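Local coordinates for protein serine-pyruvate aminotransferase (AgxT) (Sulfolobus solfataricus, PDB 3ZRQ) that probably transfers amino groups from serine or alanine to keto acids such as pyruvate and glyoxylate, using pyridoxal 5'-phosphate as cofactor, at residues Val83-Phe88 with Leu106-Gly111; Val131-Val136 with Ile160-Val165; Leu5-Pro10 with Phe325-His330. All coordinates share one frame; numbering follows the deposited sequence. Where two conformers were deposited one is given.

Reading from the N terminus, residues 5-10 come first and find their partner only at 325-330, so interaction 3 spans most of the chain and encloses the other two. Within that span, interaction 1 closes a short loop between 83-88 and 106-111, and it is complete before interaction 2 opens; 131-136 then meets 160-165. The two are in series, and nothing crosses. They adjoin in the seven-stranded sheet, where V83 N lies 2.9 Å from A132 O, a probable hydrogen bond, and both reach the bound cofactor. Interaction 3 lies where strand 4-5 leaves the separate four-stranded sheet, beside its neighbour 323-327; P110 CB and H330 CE1, 3.7 Å apart, link it to interaction 1.

Interaction 1 of 3, residues Val83-Phe88 with Leu106-Gly111; sequences VSNGVF and LRPSPG. With PMP (4'-deoxy-4'-aminopyridoxal-5'-phosphate), chain C.
With chi1 of N85 at -63°, CG stands anti to the carbonyl carbon and beside the backbone N, which brings OD1 to 3.4 Å from P108 CG; the two side chains cross at about a right angle. The amide is tethered elsewhere, OD1 receiving V114 N and ND2 reaching E144. Behind it the strand ends part after the parallel V83-L106 bridge. S84 N donates to L106 O at 2.9 Å (163° at the hydrogen), and S84 O receives a CA-H contact from R107 CA at 3.5 Å and lies 3.2 Å from P108 CD. Further on, a water donates to N85 O (2.8 Å) and accepts from G111 N (3.0 Å). On the cofactor side, the pyridine carbons of PMP lie over one face of the F88 ring, with F88 CE1 3.3 Å from PMP C4A, while V87 CG1 backs the opposite face. Replacing F88 with an alanine would probably open a gap on that side of the pyridine and leave the cofactor ring freer to tilt. At the polar end, S84 OG hydrogen-bonds to D90, which also forms a salt bridge with R107 NE, while R107 NH2 forms a second with E93, so hydroxyl and guanidinium share the D90 carboxylate.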
ATOM      1  N   VAL A  83      31.371  -8.294 -28.703  1.00 24.09           N
ATOM      2  CA  VAL A  83      32.517  -8.207 -27.789  1.00 22.93           C
ATOM      3  C   VAL A  83      32.047  -8.698 -26.427  1.00 24.28           C
ATOM      4  O   VAL A  83      31.323  -7.991 -25.724  1.00 26.52           O
ATOM      5  CB  VAL A  83      33.038  -6.763 -27.736  1.00 24.21           C
ATOM      6  CG1 VAL A  83      34.222  -6.632 -26.773  1.00 23.55           C
ATOM      7  CG2 VAL A  83      33.430  -6.298 -29.131  1.00 22.03           C
ATOM      8  N   SER A  84      32.391  -9.936 -26.108  1.00 19.91           N
ATOM      9  CA  SER A  84      31.820 -10.600 -24.950  1.00 24.63           C
ATOM     10  C   SER A  84      32.827 -10.864 -23.844  1.00 25.28           C
ATOM     11  O   SER A  84      33.804 -11.602 -24.048  1.00 24.85           O
ATOM     12  CB  SER A  84      31.238 -11.940 -25.347  1.00 21.76           C
ATOM     13  OG  SER A  84      30.995 -12.704 -24.181  1.00 22.38           O
ATOM     14  N   ASN A  85      32.516 -10.335 -22.663  1.00 23.53           N
ATOM     15  CA  ASN A  85      33.326 -10.541 -21.468  1.00 26.61           C
ATOM     16  C   ASN A  85      32.813 -11.637 -20.557  1.00 22.66           C
ATOM     17  O   ASN A  85      33.415 -11.907 -19.519  1.00 25.24           O
ATOM     18  CB  ASN A  85      33.497  -9.212 -20.724  1.00 24.84           C
ATOM     19  CG  ASN A  85      34.233  -8.219 -21.556  1.00 25.43           C
ATOM     20  OD1 ASN A  85      35.149  -8.612 -22.330  1.00 25.05           O
ATOM     21  ND2 ASN A  85      33.858  -6.933 -21.465  1.00 25.22           N
ATOM     22  N   GLY A  86      31.706 -12.276 -20.934  1.00 21.74           N
ATOM     23  CA  GLY A  86      31.187 -13.381 -20.156  1.00 22.43           C
ATOM     24  C   GLY A  86      29.741 -13.726 -20.508  1.00 25.79           C
ATOM     25  O   GLY A  86      29.335 -13.551 -21.646  1.00 23.73           O
ATOM     26  N   VAL A  87      28.989 -14.200 -19.520  1.00 23.75           N
ATOM     27  CA  VAL A  87      27.631 -14.768 -19.711  1.00 25.09           C
ATOM     28  C   VAL A  87      26.691 -13.891 -20.551  1.00 24.13           C
ATOM     29  O   VAL A  87      26.020 -14.378 -21.479  1.00 21.79           O
ATOM     30  CB  VAL A  87      26.973 -15.065 -18.309  1.00 30.67           C
ATOM     31  CG1 VAL A  87      25.517 -15.484 -18.456  1.00 32.57           C
ATOM     32  CG2 VAL A  87      27.747 -16.136 -17.585  1.00 31.63           C
ATOM     33  N   PHE A  88      26.652 -12.595 -20.245  1.00 21.84           N
ATOM     34  CA  PHE A  88      25.685 -11.701 -20.901  1.00 23.21           C
ATOM     35  C   PHE A  88      26.161 -11.162 -22.223  1.00 23.20           C
ATOM     36  O   PHE A  88      25.356 -10.859 -23.099  1.00 20.58           O
ATOM     37  CB  PHE A  88      25.156 -10.638 -19.921  1.00 22.58           C
ATOM     38  CG  PHE A  88      24.369 -11.271 -18.787  1.00 24.10           C
ATOM     39  CD1 PHE A  88      23.082 -11.763 -19.031  1.00 24.51           C
ATOM     40  CD2 PHE A  88      24.949 -11.489 -17.533  1.00 25.32           C
ATOM     41  CE1 PHE A  88      22.369 -12.421 -18.031  1.00 26.37           C
ATOM     42  CE2 PHE A  88      24.252 -12.153 -16.521  1.00 25.93           C
ATOM     43  CZ  PHE A  88      22.943 -12.610 -16.776  1.00 23.28           C
ATOM     44  N   LEU A 106      34.436 -11.850 -30.022  1.00 23.68           N
ATOM     45  CA  LEU A 106      35.747 -11.733 -29.357  1.00 22.58           C
ATOM     46  C   LEU A 106      35.565 -11.953 -27.862  1.00 25.12           C
ATOM     47  O   LEU A 106      34.612 -11.413 -27.263  1.00 24.31           O
ATOM     48  CB  LEU A 106      36.325 -10.335 -29.582  1.00 24.49           C
ATOM     49  CG  LEU A 106      36.485  -9.855 -31.027  1.00 27.56           C
ATOM     50  CD1 LEU A 106      36.912  -8.382 -31.001  1.00 23.85           C
ATOM     51  CD2 LEU A 106      37.509 -10.726 -31.721  1.00 29.33           C
ATOM     52  N   ARG A 107      36.442 -12.764 -27.259  1.00 27.45           N
ATOM     53  CA  ARG A 107      36.415 -13.011 -25.814  1.00 22.03           C
ATOM     54  C   ARG A 107      37.827 -12.819 -25.214  1.00 27.72           C
ATOM     55  O   ARG A 107      38.837 -13.106 -25.887  1.00 26.92           O
ATOM     56  CB  ARG A 107      35.940 -14.441 -25.520  1.00 24.60           C
ATOM     57  CG  ARG A 107      34.502 -14.734 -25.989  1.00 24.66           C
ATOM     58  CD  ARG A 107      34.033 -16.099 -25.530  1.00 29.09           C
ATOM     59  NE  ARG A 107      32.599 -16.265 -25.843  1.00 26.13           N
ATOM     60  CZ  ARG A 107      32.118 -16.746 -26.987  1.00 30.95           C
ATOM     61  NH1 ARG A 107      32.931 -17.163 -27.960  1.00 24.99           N
ATOM     62  NH2 ARG A 107      30.797 -16.816 -27.164  1.00 31.79           N
ATOM     63  N   PRO A 108      37.910 -12.309 -23.974  1.00 29.82           N
ATOM     64  CA  PRO A 108      39.209 -12.183 -23.303  1.00 27.13           C
ATOM     65  C   PRO A 108      39.465 -13.387 -22.419  1.00 27.56           C
ATOM     66  O   PRO A 108      38.671 -14.331 -22.431  1.00 29.40           O
ATOM     67  CB  PRO A 108      39.016 -10.929 -22.465  1.00 28.66           C
ATOM     68  CG  PRO A 108      37.560 -11.001 -22.023  1.00 27.34           C
ATOM     69  CD  PRO A 108      36.818 -11.760 -23.138  1.00 29.79           C
ATOM     70  N   SER A 109      40.592 -13.404 -21.687  1.00 32.00           N
ATOM     71  CA  SER A 109      40.817 -14.435 -20.659  0.50 29.98           C
ATOM     72  C   SER A 109      39.753 -14.296 -19.562  1.00 29.36           C
ATOM     73  O   SER A 109      39.177 -13.234 -19.406  1.00 29.62           O
ATOM     74  CB  SER A 109      42.230 -14.321 -20.062  0.50 30.81           C
ATOM     75  OG  SER A 109      43.208 -14.207 -21.090  0.50 26.67           O
ATOM     76  N   PRO A 110      39.472 -15.387 -18.814  1.00 31.53           N
ATOM     77  CA  PRO A 110      38.375 -15.291 -17.836  1.00 30.92           C
ATOM     78  C   PRO A 110      38.519 -14.142 -16.844  1.00 33.99           C
ATOM     79  O   PRO A 110      39.570 -13.990 -16.211  1.00 33.86           O
ATOM     80  CB  PRO A 110      38.427 -16.632 -17.111  1.00 32.25           C
ATOM     81  CG  PRO A 110      39.043 -17.579 -18.107  1.00 32.29           C
ATOM     82  CD  PRO A 110      40.017 -16.755 -18.898  1.00 28.95           C
ATOM     83  N   GLY A 111      37.475 -13.321 -16.739  1.00 28.69           N
ATOM     84  CA  GLY A 111      37.433 -12.229 -15.754  1.00 24.81           C
ATOM     85  C   GLY A 111      38.110 -10.973 -16.235  1.00 23.96           C
ATOM     86  O   GLY A 111      38.139  -9.957 -15.525  1.00 26.31           O
TER
HETATM   87  N1  PMP C 500      22.509  -8.090 -19.701  1.00 21.14           N
HETATM   88  C2  PMP C 500      23.095  -8.109 -18.472  1.00 23.16           C
HETATM   89  C2A PMP C 500      24.428  -7.427 -18.333  1.00 19.01           C
HETATM   90  C3  PMP C 500      22.412  -8.607 -17.359  1.00 21.17           C
HETATM   91  O3  PMP C 500      22.962  -8.467 -16.127  1.00 21.59           O
HETATM   92  C4  PMP C 500      21.182  -9.249 -17.578  1.00 23.31           C
HETATM   93  C4A PMP C 500      20.532 -10.095 -16.519  1.00 21.60           C
HETATM   94  N4A PMP C 500      20.397  -9.379 -15.319  1.00 29.67           N
HETATM   95  C5  PMP C 500      20.613  -9.242 -18.862  1.00 20.42           C
HETATM   96  C6  PMP C 500      21.296  -8.667 -19.922  1.00 20.49           C
HETATM   97  C5A PMP C 500      19.237  -9.825 -19.164  1.00 20.08           C
HETATM   98  O4P PMP C 500      18.272  -9.023 -18.491  1.00 21.28           O
HETATM   99  P   PMP C 500      16.846  -9.667 -18.100  1.00 20.67           P
HETATM  100  O1P PMP C 500      17.050 -10.777 -17.091  1.00 22.40           O
HETATM  101  O2P PMP C 500      16.196 -10.210 -19.360  1.00 16.27           O
HETATM  102  O3P PMP C 500      16.060  -8.517 -17.528  1.00 20.30           O
HETATM  103  O   HOH W   1      35.107 -13.923 -18.512  1.00 27.32           O

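Interaction 2 of 3, residues Val131-Val136 with Ile160-Val165; sequences VALTHV and IVVDGV. With PMP (4'-deoxy-4'-aminopyridoxal-5'-phosphate), chain C.
Two neighbouring parallel strands of the seven-stranded sheet, 131-134 and 160-163, run from the V131-I160 pair to the T134-D163 pair and deliver their C-terminal ends to the cofactor. Their axes approach to 4.6 Å at 22°. The ladder begins with V161 N donating to V131 O (2.9 Å), continues through L133 N to V161 O and D163 N to L133 O, and ends with H135 N on D163 O (2.8 Å). That last donor is tilted 29° from the carbonyl plane, and D163 O also accepts from a water that in turn accepts from V136 N. On one face, L133 CD1 meets I160 CG2 at 4.3 Å and H135 CB rests on V162 CG1; helix 146-153 packs against this layer. On the other face lie A132, T134, V161 and D163, with W92 of helix 87-96 against A132, V161 and D163.

D163 carries the contact into the site. Its chi1 of 165° sets CG anti to the backbone N, and the carboxylate reaches past the strand end so that OD2 lies 2.7 Å from PMP N1. A water donates to the same OD2 and lies 2.7 Å from T134 OG1, making T134 a second-shell neighbour of the carboxylate. OD1 accepts from V165 N at 2.9 Å, an Asx turn that helps fix the rotation of the group. V165 in turn lies over the pyridine face opposite F88, with CG1 3.6 Å from PMP C3. The strands are joined through helix 146-153 as a beta-alpha-beta crossover, and an aspartate at a strand end facing the pyridine nitrogen is a hallmark of fold-type I pyridoxal-phosphate enzymes.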
ATOM      1  N   VAL A 131      28.072  -3.765 -34.133  1.00 24.87           N
ATOM      2  CA  VAL A 131      28.945  -4.197 -33.037  1.00 23.79           C
ATOM      3  C   VAL A 131      28.181  -4.106 -31.694  1.00 23.99           C
ATOM      4  O   VAL A 131      27.601  -3.077 -31.370  1.00 24.88           O
ATOM      5  CB  VAL A 131      30.259  -3.363 -32.969  1.00 23.44           C
ATOM      6  CG1 VAL A 131      31.130  -3.813 -31.766  1.00 24.29           C
ATOM      7  CG2 VAL A 131      31.061  -3.546 -34.280  1.00 22.21           C
ATOM      8  N   ALA A 132      28.210  -5.194 -30.949  1.00 24.55           N
ATOM      9  CA  ALA A 132      27.525  -5.291 -29.665  1.00 24.66           C
ATOM     10  C   ALA A 132      28.560  -5.309 -28.542  1.00 24.99           C
ATOM     11  O   ALA A 132      29.484  -6.157 -28.524  1.00 22.44           O
ATOM     12  CB  ALA A 132      26.651  -6.562 -29.606  1.00 24.52           C
ATOM     13  N   LEU A 133      28.360  -4.388 -27.597  1.00 24.43           N
ATOM     14  CA  LEU A 133      29.188  -4.266 -26.390  1.00 24.28           C
ATOM     15  C   LEU A 133      28.360  -4.508 -25.108  1.00 26.20           C
ATOM     16  O   LEU A 133      27.128  -4.318 -25.121  1.00 24.91           O
ATOM     17  CB  LEU A 133      29.750  -2.848 -26.359  1.00 22.54           C
ATOM     18  CG  LEU A 133      30.517  -2.373 -27.591  1.00 26.36           C
ATOM     19  CD1 LEU A 133      31.008  -0.951 -27.337  1.00 24.69           C
ATOM     20  CD2 LEU A 133      31.669  -3.352 -27.831  1.00 26.32           C
ATOM     21  N   THR A 134      29.020  -4.957 -24.032  1.00 25.12           N
ATOM     22  CA  THR A 134      28.393  -5.030 -22.698  1.00 23.08           C
ATOM     23  C   THR A 134      29.059  -3.996 -21.780  1.00 25.76           C
ATOM     24  O   THR A 134      30.267  -4.080 -21.538  1.00 24.22           O
ATOM     25  CB  THR A 134      28.563  -6.416 -22.072  1.00 24.44           C
ATOM     26  OG1 THR A 134      28.232  -7.439 -23.017  1.00 22.75           O
ATOM     27  CG2 THR A 134      27.673  -6.567 -20.837  1.00 23.85           C
ATOM     28  N   HIS A 135      28.297  -3.044 -21.241  1.00 24.61           N
ATOM     29  CA  HIS A 135      28.909  -1.992 -20.410  1.00 27.74           C
ATOM     30  C   HIS A 135      29.436  -2.623 -19.109  1.00 25.10           C
ATOM     31  O   HIS A 135      30.612  -2.510 -18.791  1.00 23.78           O
ATOM     32  CB  HIS A 135      27.942  -0.826 -20.149  1.00 24.31           C
ATOM     33  CG  HIS A 135      28.600   0.436 -19.692  1.00 25.74           C
ATOM     34  ND1 HIS A 135      27.912   1.630 -19.600  1.00 27.54           N
ATOM     35  CD2 HIS A 135      29.883   0.710 -19.333  1.00 26.38           C
ATOM     36  CE1 HIS A 135      28.737   2.586 -19.192  1.00 26.98           C
ATOM     37  NE2 HIS A 135      29.941   2.055 -19.028  1.00 27.25           N
ATOM     38  N   VAL A 136      28.578  -3.330 -18.381  1.00 25.63           N
ATOM     39  CA  VAL A 136      29.016  -4.065 -17.218  1.00 21.97           C
ATOM     40  C   VAL A 136      28.559  -5.501 -17.394  1.00 22.03           C
ATOM     41  O   VAL A 136      27.363  -5.762 -17.590  1.00 21.88           O
ATOM     42  CB  VAL A 136      28.437  -3.459 -15.887  1.00 23.76           C
ATOM     43  CG1 VAL A 136      28.586  -4.448 -14.714  1.00 20.75           C
ATOM     44  CG2 VAL A 136      29.075  -2.134 -15.560  1.00 23.91           C
ATOM     45  N   ILE A 160      26.287   0.609 -33.550  1.00 30.17           N
ATOM     46  CA  ILE A 160      26.874   0.192 -32.280  1.00 28.41           C
ATOM     47  C   ILE A 160      25.793   0.108 -31.197  1.00 26.89           C
ATOM     48  O   ILE A 160      25.076   1.064 -30.972  1.00 29.26           O
ATOM     49  CB  ILE A 160      28.007   1.136 -31.808  1.00 30.05           C
ATOM     50  CG1 ILE A 160      29.167   1.161 -32.821  1.00 28.26           C
ATOM     51  CG2 ILE A 160      28.567   0.697 -30.445  1.00 27.27           C
ATOM     52  CD1 ILE A 160      30.187   2.250 -32.488  1.00 28.91           C
ATOM     53  N   VAL A 161      25.679  -1.060 -30.576  1.00 26.24           N
ATOM     54  CA  VAL A 161      24.729  -1.255 -29.488  0.60 24.93           C
ATOM     55  C   VAL A 161      25.460  -1.608 -28.188  1.00 24.38           C
ATOM     56  O   VAL A 161      26.458  -2.375 -28.186  1.00 22.45           O
ATOM     57  CB  VAL A 161      23.618  -2.298 -29.828  0.60 22.75           C
ATOM     58  CG1 VAL A 161      23.031  -2.051 -31.230  0.60 24.29           C
ATOM     59  CG2 VAL A 161      24.111  -3.724 -29.690  0.60 20.66           C
ATOM     60  N   VAL A 162      24.976  -1.024 -27.080  1.00 25.32           N
ATOM     61  CA  VAL A 162      25.555  -1.306 -25.769  1.00 24.13           C
ATOM     62  C   VAL A 162      24.482  -1.828 -24.823  1.00 22.04           C
ATOM     63  O   VAL A 162      23.429  -1.187 -24.642  1.00 26.49           O
ATOM     64  CB  VAL A 162      26.218  -0.051 -25.143  1.00 27.04           C
ATOM     65  CG1 VAL A 162      26.824  -0.379 -23.758  1.00 24.32           C
ATOM     66  CG2 VAL A 162      27.276   0.529 -26.096  1.00 25.91           C
ATOM     67  N   ASP A 163      24.739  -3.006 -24.272  1.00 22.19           N
ATOM     68  CA  ASP A 163      23.936  -3.547 -23.199  1.00 22.60           C
ATOM     69  C   ASP A 163      24.387  -2.844 -21.897  1.00 22.66           C
ATOM     70  O   ASP A 163      25.461  -3.158 -21.343  1.00 21.70           O
ATOM     71  CB  ASP A 163      24.099  -5.068 -23.164  1.00 22.39           C
ATOM     72  CG  ASP A 163      23.597  -5.694 -21.882  1.00 22.69           C
ATOM     73  OD1 ASP A 163      23.052  -4.982 -20.997  1.00 23.34           O
ATOM     74  OD2 ASP A 163      23.773  -6.923 -21.742  1.00 22.92           O
ATOM     75  N   GLY A 164      23.579  -1.855 -21.484  1.00 23.86           N
ATOM     76  CA  GLY A 164      23.713  -1.160 -20.194  1.00 21.56           C
ATOM     77  C   GLY A 164      22.764  -1.631 -19.088  1.00 23.01           C
ATOM     78  O   GLY A 164      22.441  -0.861 -18.174  1.00 27.96           O
ATOM     79  N   VAL A 165      22.342  -2.897 -19.143  1.00 23.44           N
ATOM     80  CA  VAL A 165      21.457  -3.477 -18.113  1.00 23.88           C
ATOM     81  C   VAL A 165      21.986  -3.307 -16.666  1.00 29.13           C
ATOM     82  O   VAL A 165      21.205  -2.939 -15.764  1.00 23.90           O
ATOM     83  CB  VAL A 165      21.092  -4.961 -18.420  1.00 23.90           C
ATOM     84  CG1 VAL A 165      20.418  -5.607 -17.238  1.00 26.43           C
ATOM     85  CG2 VAL A 165      20.171  -5.050 -19.696  1.00 20.33           C
TER
HETATM   86  N1  PMP C 500      22.509  -8.090 -19.701  1.00 21.14           N
HETATM   87  C2  PMP C 500      23.095  -8.109 -18.472  1.00 23.16           C
HETATM   88  C2A PMP C 500      24.428  -7.427 -18.333  1.00 19.01           C
HETATM   89  C3  PMP C 500      22.412  -8.607 -17.359  1.00 21.17           C
HETATM   90  O3  PMP C 500      22.962  -8.467 -16.127  1.00 21.59           O
HETATM   91  C4  PMP C 500      21.182  -9.249 -17.578  1.00 23.31           C
HETATM   92  C4A PMP C 500      20.532 -10.095 -16.519  1.00 21.60           C
HETATM   93  N4A PMP C 500      20.397  -9.379 -15.319  1.00 29.67           N
HETATM   94  C5  PMP C 500      20.613  -9.242 -18.862  1.00 20.42           C
HETATM   95  C6  PMP C 500      21.296  -8.667 -19.922  1.00 20.49           C
HETATM   96  C5A PMP C 500      19.237  -9.825 -19.164  1.00 20.08           C
HETATM   97  O4P PMP C 500      18.272  -9.023 -18.491  1.00 21.28           O
HETATM   98  P   PMP C 500      16.846  -9.667 -18.100  1.00 20.67           P
HETATM   99  O1P PMP C 500      17.050 -10.777 -17.091  1.00 22.40           O
HETATM  100  O2P PMP C 500      16.196 -10.210 -19.360  1.00 16.27           O
HETATM  101  O3P PMP C 500      16.060  -8.517 -17.528  1.00 20.30           O
HETATM  102  O   HOH W   2      25.673  -8.229 -23.192  1.00 25.23           O
HETATM  103  O   HOH W   3      25.551  -3.802 -18.504  1.00 19.90           O

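Interaction 3 of 3, residues Leu5-Pro10 with Phe325-His330; sequences LLHVGP and FAPGVH
H7 reaches from its CB across F325 and A326 to P327. Its chi1 of -153° swings CG away from the backbone N and beside the carbonyl carbon, which lays the imidazole alongside F325 and A326. CG lies near A326 CB. On one branch CD2 approaches F325 O at 3.3 Å; on the other, ND1 and then CE1 pass the same methyl, CE1 at 3.9 Å. At the tip, NE2 lies 4.3 Å from P327 CD. The five ring atoms are nearly equidistant from A326 CB, which sits over the ring centre, 3.9 Å from the centroid and only 7° off the normal, a CH-pi contact squarely over the face. F28 of the second subunit meets the H7 ring edge-to-face, so the imidazole also takes part in the contact with that subunit.

In the fold, this is where strand 4-5 leaves the edge of the four-stranded mixed sheet, having run parallel to its neighbour, strand 323-327. As the chain departs, L6 O still takes a CA-H contact from F325 CA, 3.3 Å away with 166° at the hydrogen. The L6 and F325 side chains lie alongside one another, pointing the same way, and L6 CD1 touches F325 CE1 at 4.0 Å. Beyond them, F325 packs on L315 and T318 of helix 311-320. On the cofactor side, V8 adds CG1 to the A326 methyl at 3.9 Å, and its side chain comes within about 5 Å of the bound PMP (nearest atoms), next to T138, a residue that binds the cofactor.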
ATOM      1  N   LEU A   5      18.177  -7.093   0.092  1.00 53.39           N
ATOM      2  CA  LEU A   5      18.379  -7.711  -1.234  1.00 50.63           C
ATOM      3  C   LEU A   5      19.555  -7.031  -1.954  1.00 48.16           C
ATOM      4  O   LEU A   5      19.388  -5.994  -2.604  1.00 48.79           O
ATOM      5  CB  LEU A   5      17.088  -7.716  -2.086  1.00 46.41           C
ATOM      6  CG  LEU A   5      17.048  -8.503  -3.424  1.00 45.75           C
ATOM      7  CD1 LEU A   5      17.231 -10.031  -3.242  1.00 42.06           C
ATOM      8  CD2 LEU A   5      15.763  -8.232  -4.207  1.00 45.10           C
ATOM      9  N   LEU A   6      20.747  -7.607  -1.782  1.00 46.47           N
ATOM     10  CA  LEU A   6      21.965  -7.170  -2.479  1.00 43.80           C
ATOM     11  C   LEU A   6      22.323  -8.187  -3.569  1.00 45.33           C
ATOM     12  O   LEU A   6      23.417  -8.789  -3.590  1.00 41.52           O
ATOM     13  CB  LEU A   6      23.124  -6.931  -1.497  1.00 42.19           C
ATOM     14  CG  LEU A   6      22.962  -5.794  -0.459  1.00 49.13           C
ATOM     15  CD1 LEU A   6      24.226  -5.647   0.419  1.00 46.24           C
ATOM     16  CD2 LEU A   6      22.505  -4.420  -1.047  1.00 34.92           C
ATOM     17  N   HIS A   7      21.343  -8.360  -4.456  1.00 49.31           N
ATOM     18  CA  HIS A   7      21.351  -9.288  -5.586  1.00 49.15           C
ATOM     19  C   HIS A   7      21.600  -8.445  -6.868  1.00 49.31           C
ATOM     20  O   HIS A   7      21.829  -7.224  -6.810  1.00 42.73           O
ATOM     21  CB  HIS A   7      19.979 -10.006  -5.647  1.00 46.75           C
ATOM     22  CG  HIS A   7      20.002 -11.366  -6.284  1.00 53.76           C
ATOM     23  ND1 HIS A   7      20.094 -11.552  -7.652  1.00 50.78           N
ATOM     24  CD2 HIS A   7      19.901 -12.607  -5.741  1.00 51.98           C
ATOM     25  CE1 HIS A   7      20.082 -12.849  -7.919  1.00 52.18           C
ATOM     26  NE2 HIS A   7      19.963 -13.511  -6.778  1.00 52.38           N
ATOM     27  N   VAL A   8      21.514  -9.106  -8.016  1.00 48.99           N
ATOM     28  CA  VAL A   8      21.816  -8.474  -9.298  1.00 49.06           C
ATOM     29  C   VAL A   8      20.611  -7.813 -10.009  1.00 46.95           C
ATOM     30  O   VAL A   8      20.744  -7.349 -11.142  1.00 45.38           O
ATOM     31  CB  VAL A   8      22.577  -9.456 -10.229  1.00 49.79           C
ATOM     32  CG1 VAL A   8      23.895  -9.856  -9.570  1.00 50.38           C
ATOM     33  CG2 VAL A   8      21.718 -10.694 -10.568  1.00 43.81           C
ATOM     34  N   GLY A   9      19.460  -7.765  -9.332  1.00 42.40           N
ATOM     35  CA  GLY A   9      18.246  -7.125  -9.868  1.00 42.63           C
ATOM     36  C   GLY A   9      17.053  -8.066 -10.036  1.00 41.94           C
ATOM     37  O   GLY A   9      17.177  -9.096 -10.693  1.00 43.69           O
ATOM     38  N   PRO A  10      15.892  -7.744  -9.416  1.00 46.80           N
ATOM     39  CA  PRO A  10      15.691  -6.628  -8.488  1.00 52.39           C
ATOM     40  C   PRO A  10      16.709  -6.612  -7.342  1.00 51.41           C
ATOM     41  O   PRO A  10      17.267  -7.650  -6.952  1.00 57.51           O
ATOM     42  CB  PRO A  10      14.277  -6.868  -7.924  1.00 55.63           C
ATOM     43  CG  PRO A  10      13.572  -7.667  -8.958  1.00 51.84           C
ATOM     44  CD  PRO A  10      14.632  -8.470  -9.693  1.00 47.80           C
ATOM     45  N   PHE A 325      22.667 -12.142  -1.210  1.00 44.49           N
ATOM     46  CA  PHE A 325      23.662 -11.855  -2.276  1.00 37.11           C
ATOM     47  C   PHE A 325      23.326 -12.722  -3.509  1.00 36.32           C
ATOM     48  O   PHE A 325      22.276 -13.361  -3.540  1.00 35.57           O
ATOM     49  CB  PHE A 325      25.078 -12.209  -1.786  1.00 33.81           C
ATOM     50  CG  PHE A 325      25.624 -11.297  -0.701  1.00 31.54           C
ATOM     51  CD1 PHE A 325      25.807  -9.934  -0.935  1.00 33.79           C
ATOM     52  CD2 PHE A 325      26.004 -11.808   0.527  1.00 33.67           C
ATOM     53  CE1 PHE A 325      26.326  -9.089   0.056  1.00 36.05           C
ATOM     54  CE2 PHE A 325      26.534 -10.984   1.522  1.00 33.45           C
ATOM     55  CZ  PHE A 325      26.697  -9.625   1.290  1.00 34.94           C
ATOM     56  N   ALA A 326      24.213 -12.790  -4.498  1.00 34.81           N
ATOM     57  CA  ALA A 326      23.960 -13.623  -5.693  1.00 35.53           C
ATOM     58  C   ALA A 326      25.008 -14.717  -5.901  1.00 35.38           C
ATOM     59  O   ALA A 326      26.154 -14.544  -5.515  1.00 36.04           O
ATOM     60  CB  ALA A 326      23.847 -12.755  -6.951  1.00 33.18           C
ATOM     61  N   PRO A 327      24.621 -15.848  -6.537  1.00 40.31           N
ATOM     62  CA  PRO A 327      25.612 -16.887  -6.788  1.00 39.36           C
ATOM     63  C   PRO A 327      26.602 -16.497  -7.882  1.00 38.55           C
ATOM     64  O   PRO A 327      26.316 -15.622  -8.705  1.00 43.07           O
ATOM     65  CB  PRO A 327      24.759 -18.085  -7.237  1.00 39.57           C
ATOM     66  CG  PRO A 327      23.576 -17.467  -7.866  1.00 42.74           C
ATOM     67  CD  PRO A 327      23.286 -16.243  -7.032  1.00 41.48           C
ATOM     68  N   GLY A 328      27.766 -17.133  -7.850  1.00 40.49           N
ATOM     69  CA  GLY A 328      28.793 -16.934  -8.852  1.00 47.88           C
ATOM     70  C   GLY A 328      28.627 -17.975  -9.936  1.00 52.55           C
ATOM     71  O   GLY A 328      28.641 -19.168  -9.653  1.00 62.56           O
ATOM     72  N   VAL A 329      28.464 -17.529 -11.177  1.00 51.75           N
ATOM     73  CA  VAL A 329      28.148 -18.429 -12.292  1.00 54.85           C
ATOM     74  C   VAL A 329      29.107 -18.262 -13.478  1.00 56.09           C
ATOM     75  O   VAL A 329      28.716 -17.811 -14.554  1.00 56.82           O
ATOM     76  CB  VAL A 329      26.664 -18.289 -12.746  1.00 59.21           C
ATOM     77  CG1 VAL A 329      25.730 -19.037 -11.785  1.00 59.81           C
ATOM     78  CG2 VAL A 329      26.250 -16.804 -12.898  1.00 61.53           C
ATOM     79  N   HIS A 330      30.370 -18.611 -13.253  1.00 50.11           N
ATOM     80  CA  HIS A 330      31.411 -18.574 -14.281  1.00 49.29           C
ATOM     81  C   HIS A 330      32.322 -19.755 -13.976  1.00 52.35           C
ATOM     82  O   HIS A 330      32.823 -19.868 -12.851  1.00 42.78           O
ATOM     83  CB  HIS A 330      32.202 -17.257 -14.236  1.00 52.24           C
ATOM     84  CG  HIS A 330      33.111 -17.037 -15.413  1.00 47.16           C
ATOM     85  ND1 HIS A 330      34.192 -17.849 -15.693  1.00 42.78           N
ATOM     86  CD2 HIS A 330      33.099 -16.086 -16.379  1.00 47.49           C
ATOM     87  CE1 HIS A 330      34.804 -17.409 -16.779  1.00 40.84           C
ATOM     88  NE2 HIS A 330      34.166 -16.334 -17.210  1.00 40.53           N
TER